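Local coordinates for protein citrate lyase (Yersinia pestis, PDB 3QLL) that probably acts as a magnesium-dependent lyase related to the beta chain of citrate lyase, at residues Q239-R244 and S251-I256; S47-P52 and A259-I264. All coordinates share one frame; numbering follows the deposited sequence.

Interactions 1 and 2 lie on the outside of the same parallel barrel, with centres about 10 Å apart, where strand 252-255 meets strand 47-52 and closes the circle. A255 O and F50 N, 3.0 Å apart, probably form one of the hydrogen bonds of that seam. Interaction 1 ties helix 235-248 to the last strand. Interaction 2 seats the following helix, 261-267, against the first. The two helices also touch: Q239 CG comes 3.7 Å from T263 CG2. Interaction 1 is away from the predicted substrate and magnesium sites, while in interaction 2 the side chain of L49 is about 11 Å from that of R107, a predicted substrate-binding residue.

Interaction 1: Q239-R244 and S251-I256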
loop_
_atom_site.group_PDB
_atom_site.type_symbol
_atom_site.label_atom_id
_atom_site.label_comp_id
_atom_site.label_asym_id
_atom_site.label_seq_id
_atom_site.Cartn_x
_atom_site.Cartn_y
_atom_site.Cartn_z
ATOM N N GLN A 239 19.492 11.552 -10.231
ATOM C CA GLN A 239 20.259 11.073 -9.078
ATOM C C GLN A 239 19.393 10.766 -7.855
ATOM O O GLN A 239 19.554 9.738 -7.200
ATOM C CB GLN A 239 21.349 12.094 -8.689
ATOM C CG GLN A 239 22.515 12.176 -9.666
ATOM C CD GLN A 239 23.503 13.303 -9.385
ATOM O OE1 GLN A 239 23.229 14.223 -8.580
ATOM N NE2 GLN A 239 24.617 13.307 -10.118
ATOM N N SER A 240 18.516 11.706 -7.548
ATOM C CA SER A 240 17.590 11.610 -6.450
ATOM C C SER A 240 16.648 10.392 -6.614
ATOM O O SER A 240 16.471 9.613 -5.661
ATOM C CB SER A 240 16.793 12.897 -6.316
ATOM O OG SER A 240 15.853 12.797 -5.266
ATOM N N GLU A 241 16.035 10.254 -7.804
ATOM C CA GLU A 241 15.098 9.154 -8.086
ATOM C C GLU A 241 15.813 7.805 -8.000
ATOM O O GLU A 241 15.263 6.811 -7.421
ATOM C CB GLU A 241 14.394 9.326 -9.452
ATOM C CG GLU A 241 13.327 8.267 -9.721
ATOM C CD GLU A 241 12.435 8.551 -10.951
ATOM O OE1 GLU A 241 12.619 7.903 -12.007
ATOM O OE2 GLU A 241 11.528 9.426 -10.837
ATOM N N THR A 242 17.029 7.767 -8.544
ATOM C CA THR A 242 17.815 6.537 -8.541
ATOM C C THR A 242 18.145 6.052 -7.110
ATOM O O THR A 242 17.956 4.884 -6.774
ATOM C CB THR A 242 19.136 6.725 -9.360
ATOM O OG1 THR A 242 18.812 7.251 -10.650
ATOM C CG2 THR A 242 19.878 5.429 -9.543
ATOM N N LEU A 243 18.561 6.978 -6.256
ATOM C CA LEU A 243 18.832 6.694 -4.855
ATOM C C LEU A 243 17.589 6.227 -4.079
ATOM O O LEU A 243 17.649 5.275 -3.293
ATOM C CB LEU A 243 19.427 7.931 -4.191
ATOM C CG LEU A 243 20.915 8.151 -4.459
ATOM C CD1 LEU A 243 21.382 9.510 -3.908
ATOM C CD2 LEU A 243 21.768 6.991 -3.946
ATOM N N ARG A 244 16.477 6.934 -4.272
ATOM C CA ARG A 244 15.189 6.546 -3.681
ATOM C C ARG A 244 14.809 5.133 -4.097
ATOM O O ARG A 244 14.344 4.340 -3.264
ATOM C CB ARG A 244 14.075 7.517 -4.085
ATOM C CG ARG A 244 14.038 8.778 -3.250
ATOM C CD ARG A 244 12.848 9.688 -3.616
ATOM N NE ARG A 244 11.975 9.923 -2.466
ATOM C CZ ARG A 244 11.131 10.948 -2.353
ATOM N NH1 ARG A 244 11.018 11.829 -3.341
ATOM N NH2 ARG A 244 10.383 11.086 -1.262
ATOM N N SER A 251 17.013 -2.882 -7.937
ATOM C CA SER A 251 18.389 -3.319 -8.159
ATOM C C SER A 251 18.924 -2.630 -9.380
ATOM O O SER A 251 20.125 -2.690 -9.650
ATOM C CB SER A 251 18.440 -4.844 -8.396
ATOM O OG SER A 251 17.827 -5.552 -7.328
ATOM N N ALA A 252 18.027 -2.019 -10.148
ATOM C CA ALA A 252 18.419 -1.417 -11.407
ATOM C C ALA A 252 17.421 -0.376 -11.811
ATOM O O ALA A 252 16.327 -0.334 -11.282
ATOM C CB ALA A 252 18.565 -2.467 -12.490
ATOM N N LYS A 253 17.768 0.396 -12.825
ATOM C CA LYS A 253 16.891 1.438 -13.317
ATOM C C LYS A 253 17.021 1.584 -14.848
ATOM O O LYS A 253 18.129 1.549 -15.400
ATOM C CB LYS A 253 17.207 2.773 -12.611
ATOM C CG LYS A 253 16.354 3.960 -13.008
ATOM C CD LYS A 253 16.633 5.166 -12.093
ATOM C CE LYS A 253 15.749 6.377 -12.443
ATOM N NZ LYS A 253 14.302 6.146 -12.162
ATOM N N ALA A 254 15.879 1.749 -15.515
ATOM C CA ALA A 254 15.860 1.943 -16.957
ATOM C C ALA A 254 16.270 3.351 -17.345
ATOM O O ALA A 254 16.338 4.279 -16.514
ATOM C CB ALA A 254 14.473 1.616 -17.532
ATOM N N ALA A 255 16.469 3.544 -18.637
ATOM C CA ALA A 255 16.983 4.812 -19.113
ATOM C C ALA A 255 16.490 4.999 -20.530
ATOM O O ALA A 255 16.229 4.032 -21.224
ATOM C CB ALA A 255 18.526 4.844 -19.046
ATOM N N ILE A 256 16.400 6.244 -20.972
ATOM C CA ILE A 256 15.864 6.514 -22.293
ATOM C C ILE A 256 16.857 7.377 -23.050
ATOM O O ILE A 256 16.584 7.796 -24.166
ATOM C CB ILE A 256 14.470 7.213 -22.227
ATOM C CG1 ILE A 256 14.334 8.064 -20.965
ATOM C CG2 ILE A 256 13.354 6.184 -22.251
ATOM C CD1 ILE A 256 15.017 9.395 -21.035
#
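The ammonium group of K253 is gripped by E241 from the helix and by two further oxygens at the end of the neighbouring strand 224-226, one of D226 and one of A227 just after it. Its NZ forms a hydrogen-bonded salt bridge with E241 OE1, and the modelled separation of 2.4 Å is so short that the exact value is doubtful, though the pairing is clear. D226 OD2 makes a second salt bridge to NZ, and A227 O accepts a hydrogen bond from it. Three oxygens, two of them from carboxylates, thus hold a buried charge, which probably favours the protonated lysine.

Lysine suits this position because its length spans the gap between strand and helix: the closest pair of CA atoms, those of T242 and K253, is 7.0 Å apart. The K253 chain runs straight out from the strand and bends only at its last torsion (chi4 67°), which swings NZ toward the glutamate. E241 reaches to meet it with CG anti to the backbone N (chi1 -175°), and the two chains cross at about a right angle.

One helix position on, T242 lies against the lysine's methylenes. OG1 approaches K253 CD to 3.3 Å, and CG2 touches the same carbon at 4.1 Å, so the small branched residue presents both its arms to the aliphatic shaft. The hydroxyl's own need is met within the helix, by a hydrogen bond with L238 O one turn back, which makes threonine tolerable in this buried place.

Helix 235-248 is the connection between parallel strands 224-226 and 252-255, a beta-alpha-beta unit of the barrel. Beside the salt bridge, E241 rests on W203 of helix 203-220 and on F229, while T242 is covered by L267, the last residue of helix 261-267, and by F268 just beyond it.

Interaction 2: S47-P52 and A259-I264; sequences SWLFTP and AQISTI
I261 reaches from the helix to two residues of the strand through a single methyl, CD1, which lies 4.0 Å from S47 CB and 4.1 Å from L49 CB. S47 and L49 are two apart on the strand and turn their side chains to the same, outward side, so one methyl can bridge them. I261 can do this because its chain is folded: CG1 stands beside the backbone N, and a second torsion of -57° turns CD1 back toward the strand, although the CB itself does not point there. Its other branch, CG2, comes to 4.0 Å from S47 OG.

I264, one turn later, aims more directly. With chi1 at -72° its CG2 is anti to the backbone N and sits 4.0 Å from S47 CB, while CD1 runs on to pack against A254 O of the adjacent strand. S47 CB is therefore touched by two isoleucines, and a small side chain lets the helix come within 6.3 Å, measured between the CA atoms of S47 and I264. Its hydroxyl is hydrogen-bonded to N265 OD1 and to the amide N of D68, so the polar atom is satisfied though buried. L49 meets the helix with its CB rather than its branched end, and it shares A67 as an apolar neighbour with I261.

Both isoleucines also touch A255, whose small side chain leaves room for them over the junction of strands 252-255 and 47-52. A helix that follows the eighth strand and packs back over the first is characteristic of the eight-stranded TIM barrel, here that of the HpcH/HpaI aldolase and citrate lyase family.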
loop_
_atom_site.group_PDB
_atom_site.type_symbol
_atom_site.label_atom_id
_atom_site.label_comp_id
_atom_site.label_asym_id
_atom_site.label_seq_id
_atom_site.Cartn_x
_atom_site.Cartn_y
_atom_site.Cartn_z
ATOM N N SER A 47 21.810 -0.927 -15.306
ATOM C CA SER A 47 21.238 -0.020 -16.303
ATOM C C SER A 47 20.602 -0.751 -17.486
ATOM O O SER A 47 21.222 -1.596 -18.112
ATOM C CB SER A 47 22.313 0.955 -16.830
ATOM O OG SER A 47 23.545 0.293 -17.063
ATOM N N TRP A 48 19.377 -0.391 -17.796
ATOM C CA TRP A 48 18.692 -0.897 -18.974
ATOM C C TRP A 48 18.338 0.250 -19.909
ATOM O O TRP A 48 17.532 1.111 -19.562
ATOM C CB TRP A 48 17.415 -1.652 -18.574
ATOM C CG TRP A 48 17.696 -2.903 -17.813
ATOM C CD1 TRP A 48 18.326 -3.001 -16.600
ATOM C CD2 TRP A 48 17.324 -4.231 -18.176
ATOM N NE1 TRP A 48 18.385 -4.301 -16.201
ATOM C CE2 TRP A 48 17.763 -5.086 -17.134
ATOM C CE3 TRP A 48 16.641 -4.786 -19.266
ATOM C CZ2 TRP A 48 17.572 -6.472 -17.162
ATOM C CZ3 TRP A 48 16.455 -6.166 -19.301
ATOM C CH2 TRP A 48 16.913 -6.994 -18.253
ATOM N N LEU A 49 18.924 0.260 -21.093
ATOM C CA LEU A 49 18.747 1.386 -22.016
ATOM C C LEU A 49 17.803 1.042 -23.143
ATOM O O LEU A 49 18.089 0.136 -23.942
ATOM C CB LEU A 49 20.079 1.829 -22.586
ATOM C CG LEU A 49 20.055 3.020 -23.540
ATOM C CD1 LEU A 49 19.523 4.369 -22.965
ATOM C CD2 LEU A 49 21.472 3.156 -24.060
ATOM N N PHE A 50 16.714 1.804 -23.237
ATOM C CA PHE A 50 15.771 1.686 -24.349
ATOM C C PHE A 50 16.341 2.429 -25.547
ATOM O O PHE A 50 16.638 3.606 -25.455
ATOM C CB PHE A 50 14.396 2.280 -23.995
ATOM C CG PHE A 50 13.576 1.451 -23.060
ATOM C CD1 PHE A 50 12.901 0.321 -23.516
ATOM C CD2 PHE A 50 13.443 1.816 -21.717
ATOM C CE1 PHE A 50 12.129 -0.435 -22.653
ATOM C CE2 PHE A 50 12.656 1.060 -20.848
ATOM C CZ PHE A 50 12.005 -0.067 -21.319
ATOM N N THR A 51 16.501 1.734 -26.664
ATOM C CA THR A 51 16.742 2.423 -27.922
ATOM C C THR A 51 15.812 1.889 -29.019
ATOM O O THR A 51 15.689 0.673 -29.222
ATOM C CB THR A 51 18.231 2.275 -28.376
ATOM O OG1 THR A 51 18.625 0.895 -28.350
ATOM C CG2 THR A 51 19.134 3.040 -27.435
ATOM N N PRO A 52 15.161 2.815 -29.737
ATOM C CA PRO A 52 14.218 2.487 -30.806
ATOM C C PRO A 52 14.936 1.727 -31.895
ATOM O O PRO A 52 16.120 1.988 -32.131
ATOM C CB PRO A 52 13.745 3.851 -31.304
ATOM C CG PRO A 52 14.802 4.814 -30.853
ATOM C CD PRO A 52 15.304 4.266 -29.553
ATOM N N ALA A 259 23.145 9.426 -21.824
ATOM C CA ALA A 259 23.710 10.352 -20.829
ATOM C C ALA A 259 23.356 9.958 -19.382
ATOM O O ALA A 259 24.040 10.348 -18.421
ATOM C CB ALA A 259 23.239 11.767 -21.106
ATOM N N GLN A 260 22.264 9.218 -19.230
ATOM C CA GLN A 260 21.816 8.832 -17.909
ATOM C C GLN A 260 22.593 7.627 -17.400
ATOM O O GLN A 260 22.679 7.426 -16.182
ATOM C CB GLN A 260 20.308 8.524 -17.920
ATOM C CG GLN A 260 19.403 9.689 -18.237
ATOM C CD GLN A 260 17.938 9.276 -18.328
ATOM O OE1 GLN A 260 17.614 8.134 -18.700
ATOM N NE2 GLN A 260 17.044 10.197 -17.991
ATOM N N ILE A 261 23.233 6.906 -18.321
ATOM C CA ILE A 261 23.791 5.589 -18.013
ATOM C C ILE A 261 24.872 5.603 -16.942
ATOM O O ILE A 261 24.856 4.768 -16.040
ATOM C CB ILE A 261 24.337 4.882 -19.284
ATOM C CG1 ILE A 261 23.196 4.603 -20.260
ATOM C CG2 ILE A 261 24.990 3.546 -18.939
ATOM C CD1 ILE A 261 22.111 3.784 -19.670
ATOM N N SER A 262 25.820 6.529 -17.045
ATOM C CA SER A 262 26.934 6.556 -16.106
ATOM C C SER A 262 26.422 6.886 -14.694
ATOM O O SER A 262 26.859 6.287 -13.711
ATOM C CB SER A 262 28.018 7.564 -16.555
ATOM O OG SER A 262 27.724 8.906 -16.207
ATOM N N THR A 263 25.497 7.832 -14.600
ATOM C CA THR A 263 24.883 8.163 -13.311
ATOM C C THR A 263 24.214 6.947 -12.653
ATOM O O THR A 263 24.444 6.670 -11.469
ATOM C CB THR A 263 23.825 9.277 -13.484
ATOM O OG1 THR A 263 24.462 10.470 -14.000
ATOM C CG2 THR A 263 23.194 9.610 -12.173
ATOM N N ILE A 264 23.446 6.200 -13.437
ATOM C CA ILE A 264 22.722 5.050 -12.936
ATOM C C ILE A 264 23.717 3.939 -12.538
ATOM O O ILE A 264 23.581 3.308 -11.478
ATOM C CB ILE A 264 21.723 4.517 -13.970
ATOM C CG1 ILE A 264 20.533 5.476 -14.118
ATOM C CG2 ILE A 264 21.273 3.120 -13.594
ATOM C CD1 ILE A 264 19.602 5.141 -15.307
#